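Local coordinates for protein purine nucleoside phosphorylase (Caulobacter vibrioides, PDB 1XFJ) that probably acts as a purine nucleoside phosphorylase that splits inosine and S-methyl-5'-thioadenosine with phosphate and may also deaminate adenosine, at residues A[72-78]-A[92-98]; A[79-83]-A[144-148]. All coordinates share one frame. Residues are numbered along the deposited sequence.

Contact 1. Residues A[72-78]-A[92-98]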
loop_
_atom_site.group_PDB
_atom_site.type_symbol
_atom_site.label_atom_id
_atom_site.label_comp_id
_atom_site.label_asym_id
_atom_site.label_seq_id
_atom_site.Cartn_x
_atom_site.Cartn_y
_atom_site.Cartn_z
ATOM N N VAL A 72 -0.856 -9.802 -6.789
ATOM C CA VAL A 72 0.003 -9.195 -5.780
ATOM C C VAL A 72 1.438 -9.664 -6.016
ATOM O O VAL A 72 1.682 -10.840 -6.268
ATOM C CB VAL A 72 -0.445 -9.585 -4.358
ATOM C CG1 VAL A 72 0.424 -8.883 -3.323
ATOM C CG2 VAL A 72 -1.911 -9.213 -4.161
ATOM N N CYS A 73 2.383 -8.735 -5.938
ATOM C CA CYS A 73 3.791 -9.045 -6.173
ATOM C C CYS A 73 4.545 -9.610 -4.987
ATOM O O CYS A 73 4.049 -9.655 -3.861
ATOM C CB CYS A 73 4.556 -7.787 -6.593
ATOM S SG CYS A 73 4.038 -6.993 -8.099
ATOM N N TYR A 74 5.767 -10.042 -5.288
ATOM C CA TYR A 74 6.719 -10.514 -4.297
ATOM C C TYR A 74 7.364 -9.146 -4.118
ATOM O O TYR A 74 8.210 -8.742 -4.912
ATOM C CB TYR A 74 7.713 -11.490 -4.930
ATOM C CG TYR A 74 8.908 -11.847 -4.065
ATOM C CD1 TYR A 74 8.748 -12.525 -2.855
ATOM C CD2 TYR A 74 10.204 -11.536 -4.480
ATOM C CE1 TYR A 74 9.855 -12.890 -2.080
ATOM C CE2 TYR A 74 11.314 -11.892 -3.715
ATOM C CZ TYR A 74 11.135 -12.567 -2.520
ATOM O OH TYR A 74 12.241 -12.918 -1.773
ATOM N N GLN A 75 6.918 -8.412 -3.106
ATOM C CA GLN A 75 7.410 -7.061 -2.873
ATOM C C GLN A 75 8.833 -7.014 -2.329
ATOM O O GLN A 75 9.169 -7.704 -1.367
ATOM C CB GLN A 75 6.433 -6.331 -1.949
ATOM C CG GLN A 75 4.987 -6.529 -2.385
ATOM C CD GLN A 75 3.993 -5.700 -1.595
ATOM O OE1 GLN A 75 4.199 -5.411 -0.414
ATOM N NE2 GLN A 75 2.894 -5.330 -2.242
ATOM N N ILE A 76 9.662 -6.186 -2.958
ATOM C CA ILE A 76 11.067 -6.058 -2.586
ATOM C C ILE A 76 11.504 -4.613 -2.340
ATOM O O ILE A 76 12.689 -4.299 -2.398
ATOM C CB ILE A 76 11.962 -6.657 -3.690
ATOM C CG1 ILE A 76 11.581 -6.044 -5.040
ATOM C CG2 ILE A 76 11.799 -8.168 -3.737
ATOM C CD1 ILE A 76 12.424 -6.523 -6.211
ATOM N N HIS A 77 10.539 -3.744 -2.057
ATOM C CA HIS A 77 10.803 -2.329 -1.796
ATOM C C HIS A 77 11.485 -1.606 -2.952
ATOM O O HIS A 77 12.291 -0.693 -2.750
ATOM C CB HIS A 77 11.626 -2.167 -0.514
ATOM C CG HIS A 77 10.851 -2.466 0.731
ATOM N ND1 HIS A 77 10.712 -3.741 1.237
ATOM C CD2 HIS A 77 10.131 -1.658 1.544
ATOM C CE1 HIS A 77 9.941 -3.704 2.310
ATOM N NE2 HIS A 77 9.574 -2.453 2.517
ATOM N N SER A 78 11.129 -2.006 -4.165
ATOM C CA SER A 78 11.686 -1.419 -5.374
ATOM C C SER A 78 10.754 -0.352 -5.925
ATOM O O SER A 78 9.801 0.063 -5.264
ATOM C CB SER A 78 11.859 -2.499 -6.436
ATOM O OG SER A 78 10.590 -2.984 -6.856
ATOM N N ARG A 92 4.099 -15.011 -7.979
ATOM C CA ARG A 92 4.363 -13.742 -7.317
ATOM C C ARG A 92 5.543 -13.060 -8.001
ATOM O O ARG A 92 6.682 -13.175 -7.555
ATOM C CB ARG A 92 4.672 -13.972 -5.835
ATOM C CG ARG A 92 3.509 -14.548 -5.043
ATOM C CD ARG A 92 3.850 -14.676 -3.567
ATOM N NE ARG A 92 4.886 -15.677 -3.326
ATOM C CZ ARG A 92 5.433 -15.910 -2.137
ATOM N NH1 ARG A 92 5.046 -15.212 -1.078
ATOM N NH2 ARG A 92 6.369 -16.842 -2.002
ATOM N N PRO A 93 5.285 -12.345 -9.108
ATOM C CA PRO A 93 6.378 -11.666 -9.806
ATOM C C PRO A 93 6.994 -10.581 -8.927
ATOM O O PRO A 93 6.298 -9.956 -8.131
ATOM C CB PRO A 93 5.694 -11.101 -11.051
ATOM C CG PRO A 93 4.304 -10.855 -10.589
ATOM C CD PRO A 93 3.992 -12.077 -9.760
ATOM N N GLU A 94 8.300 -10.373 -9.058
ATOM C CA GLU A 94 8.977 -9.355 -8.261
ATOM C C GLU A 94 8.505 -7.964 -8.666
ATOM O O GLU A 94 8.400 -7.659 -9.852
ATOM C CB GLU A 94 10.496 -9.454 -8.438
ATOM C CG GLU A 94 11.077 -10.809 -8.068
ATOM C CD GLU A 94 11.206 -11.743 -9.260
ATOM O OE1 GLU A 94 10.283 -11.770 -10.102
ATOM O OE2 GLU A 94 12.231 -12.457 -9.346
ATOM N N GLY A 95 8.224 -7.121 -7.679
ATOM C CA GLY A 95 7.766 -5.775 -7.975
ATOM C C GLY A 95 7.095 -5.135 -6.778
ATOM O O GLY A 95 6.871 -5.792 -5.761
ATOM N N ASP A 96 6.766 -3.853 -6.889
ATOM C CA ASP A 96 6.128 -3.163 -5.782
ATOM C C ASP A 96 4.955 -2.290 -6.200
ATOM O O ASP A 96 4.561 -1.366 -5.487
ATOM C CB ASP A 96 7.175 -2.361 -5.015
ATOM C CG ASP A 96 8.103 -3.256 -4.223
ATOM O OD1 ASP A 96 7.818 -3.503 -3.031
ATOM O OD2 ASP A 96 9.104 -3.733 -4.802
ATOM N N ALA A 97 4.398 -2.604 -7.365
ATOM C CA ALA A 97 3.237 -1.894 -7.884
ATOM C C ALA A 97 2.583 -2.764 -8.948
ATOM O O ALA A 97 3.270 -3.396 -9.750
ATOM C CB ALA A 97 3.652 -0.551 -8.480
ATOM N N VAL A 98 1.255 -2.808 -8.938
ATOM C CA VAL A 98 0.510 -3.594 -9.913
ATOM C C VAL A 98 -0.414 -2.646 -10.667
ATOM O O VAL A 98 -1.252 -1.974 -10.067
ATOM C CB VAL A 98 -0.312 -4.705 -9.224
ATOM C CG1 VAL A 98 -1.056 -5.531 -10.268
ATOM C CG2 VAL A 98 0.615 -5.602 -8.412
#
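A single parallel beta bridge, Y74 with E94, pairs these two loops in the YfiH-type fold just ahead of strand 97-100, which begins within 92-98. Y74 N donates to P93 O (2.9 Å) and G95 N donates to Y74 O (3.2 Å), while Q75 CA approaches G95 O at 3.2 Å in a CA-H...O contact. The solvent-exposed Y74 ring lies beside E94, whose CG approaches the ring edge at Y74 CD2 (3.8 Å). On the buried side, C73 lies against the opposing backbone: its CB is 3.2 Å from both P93 O and G95 O, and its SG packs on V98 CG2 at 3.7 Å. A beta carbon on G95 would crowd that sulphur. Beyond the bridge, D96 gathers the backbone of loop residues 76-78 through its carboxylate. OD2 accepts from I76 N (3.1 Å) and OD1 from H77 N (2.9 Å). OD1 also bonds to H131, whose ring meets that of H77 edge-to-face; with C114 touching H77, this grouping is consistent with the metal binding predicted for the protein. Two further donors from S78 converge on D96 OD2: S78 N at 2.7 Å and S78 OG at 2.6 Å.

Contact 2. Residues A[79-83]-A[144-148]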
loop_
_atom_site.group_PDB
_atom_site.type_symbol
_atom_site.label_atom_id
_atom_site.label_comp_id
_atom_site.label_asym_id
_atom_site.label_seq_id
_atom_site.Cartn_x
_atom_site.Cartn_y
_atom_site.Cartn_z
ATOM N N THR A 79 11.047 0.083 -7.148
ATOM C CA THR A 79 10.233 1.071 -7.846
ATOM C C THR A 79 9.682 0.383 -9.093
ATOM O O THR A 79 9.217 1.038 -10.028
ATOM C CB THR A 79 11.067 2.299 -8.279
ATOM O OG1 THR A 79 12.077 1.889 -9.210
ATOM C CG2 THR A 79 11.728 2.945 -7.067
ATOM N N ILE A 80 9.741 -0.947 -9.097
ATOM C CA ILE A 80 9.256 -1.743 -10.221
ATOM C C ILE A 80 7.730 -1.830 -10.264
ATOM O O ILE A 80 7.090 -2.302 -9.319
ATOM C CB ILE A 80 9.822 -3.182 -10.170
ATOM C CG1 ILE A 80 11.351 -3.143 -10.213
ATOM C CG2 ILE A 80 9.273 -3.999 -11.333
ATOM C CD1 ILE A 80 12.000 -4.503 -10.022
ATOM N N ALA A 81 7.157 -1.366 -11.370
ATOM C CA ALA A 81 5.713 -1.391 -11.567
ATOM C C ALA A 81 5.404 -2.404 -12.657
ATOM O O ALA A 81 5.835 -2.247 -13.804
ATOM C CB ALA A 81 5.209 -0.007 -11.972
ATOM N N ILE A 82 4.649 -3.435 -12.292
ATOM C CA ILE A 82 4.283 -4.505 -13.212
ATOM C C ILE A 82 2.860 -4.351 -13.738
ATOM O O ILE A 82 1.953 -3.958 -13.005
ATOM C CB ILE A 82 4.387 -5.883 -12.513
ATOM C CG1 ILE A 82 5.787 -6.070 -11.922
ATOM C CG2 ILE A 82 4.075 -6.996 -13.502
ATOM C CD1 ILE A 82 6.896 -6.042 -12.942
ATOM N N VAL A 83 2.669 -4.664 -15.015
ATOM C CA VAL A 83 1.350 -4.586 -15.622
ATOM C C VAL A 83 0.686 -5.955 -15.540
ATOM O O VAL A 83 1.310 -6.977 -15.836
ATOM C CB VAL A 83 1.432 -4.161 -17.106
ATOM C CG1 VAL A 83 0.079 -4.342 -17.778
ATOM C CG2 VAL A 83 1.868 -2.706 -17.203
ATOM N N SER A 144 7.058 5.897 -10.672
ATOM C CA SER A 144 7.133 4.713 -11.524
ATOM C C SER A 144 5.749 4.161 -11.849
ATOM O O SER A 144 5.458 3.818 -13.000
ATOM C CB SER A 144 7.967 3.621 -10.856
ATOM O OG SER A 144 7.982 2.453 -11.662
ATOM N N ALA A 145 4.898 4.081 -10.829
ATOM C CA ALA A 145 3.543 3.577 -11.008
ATOM C C ALA A 145 2.775 4.502 -11.947
ATOM O O ALA A 145 2.032 4.041 -12.815
ATOM C CB ALA A 145 2.837 3.482 -9.663
ATOM N N VAL A 146 2.958 5.807 -11.769
ATOM C CA VAL A 146 2.289 6.784 -12.619
ATOM C C VAL A 146 2.792 6.631 -14.053
ATOM O O VAL A 146 2.002 6.618 -14.996
ATOM C CB VAL A 146 2.544 8.232 -12.123
ATOM C CG1 VAL A 146 2.069 9.235 -13.159
ATOM C CG2 VAL A 146 1.804 8.467 -10.805
ATOM N N ASP A 147 4.108 6.506 -14.221
ATOM C CA ASP A 147 4.675 6.344 -15.558
ATOM C C ASP A 147 4.145 5.083 -16.243
ATOM O O ASP A 147 3.867 5.090 -17.441
ATOM C CB ASP A 147 6.204 6.277 -15.499
ATOM C CG ASP A 147 6.848 7.617 -15.166
ATOM O OD1 ASP A 147 6.138 8.651 -15.123
ATOM O OD2 ASP A 147 8.081 7.629 -14.955
ATOM N N ARG A 148 4.005 3.999 -15.483
ATOM C CA ARG A 148 3.509 2.749 -16.049
ATOM C C ARG A 148 2.051 2.923 -16.477
ATOM O O ARG A 148 1.628 2.400 -17.510
ATOM C CB ARG A 148 3.628 1.613 -15.025
ATOM C CG ARG A 148 3.766 0.227 -15.648
ATOM C CD ARG A 148 5.191 -0.010 -16.143
ATOM N NE ARG A 148 5.392 -1.357 -16.674
ATOM C CZ ARG A 148 5.141 -1.714 -17.929
ATOM N NH1 ARG A 148 4.677 -0.826 -18.797
ATOM N NH2 ARG A 148 5.349 -2.963 -18.318
HETATM O O HOH W 1 8.754 0.018 -13.328
HETATM O O HOH W 2 4.813 -5.541 -16.567
#
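Strand 81-83, the outermost strand of the six-stranded mixed sheet on this side, runs nearly parallel to helix segment 144-148: the axes diverge by 27° and approach to 8.3 Å. A81 and V83 point their CB atoms at the helix, whereas I80 and I82 turn away, I82 towards W88. On the helix, S144 and R148 are one turn apart, joined by the bond from R148 N to S144 O (2.9 Å), so both side chains meet the strand. The t rotamer of S144 carries its hydroxyl to the backbone just ahead of the strand, where S144 OG donates a very short hydrogen bond to T79 O (2.5 Å). Water 1 extends this link, receiving from A81 N at 2.9 Å and donating to S144 OG at 3.0 Å. Between the two hydrogen bonds the A81 methyl packs on the helix: A81 CB sits 4.1 Å from A145 CA and 3.8 Å from R148 CB. R148 leaves the helix with chi1 t (-153°), then bends at chi2 (78°), which brings its guanidinium over the strand. There V83 CG2 lies 3.5 Å from R148 CZ, over one face of the group, while R148 NE makes a weak hydrogen bond to A81 O (3.0 Å). Water 2 bridges R148 NH2 (3.2 Å) and V83 N (2.8 Å), and NH1 forms a salt bridge with E151. With A81, S144 and A145 at the interface, the helix lies close to the edge strand, an alpha/beta layer packing of the alpha-beta-beta-alpha fold, in which helix 141-151 belongs to the connection from strand 126-132 to 160-163.

The two contacts, with centres about 10 Å apart, share one continuous chain: 72-78 runs directly into 79-83, and the S78 hydroxyl, hydrogen-bonded to D96, is also hydrogen-bonded to I80 N. Segment 92-98 links them: it pairs with 72-78 in contact 1 and, as it becomes strand 97-100, runs beside strand 81-83 of contact 2 in the same sheet, through probable hydrogen bonds D96 N to I80 O and A97 O to I82 N, both 2.9 Å; A97 CB also packs 3.8 Å from A81 CA. In contact 1 the H77 side chain lies about 5 Å from a bound beta-mercaptoethanol, probably from the crystallisation liquor, which may mark a pocket, whereas contact 2 fastens helix 141-151 to the sheet.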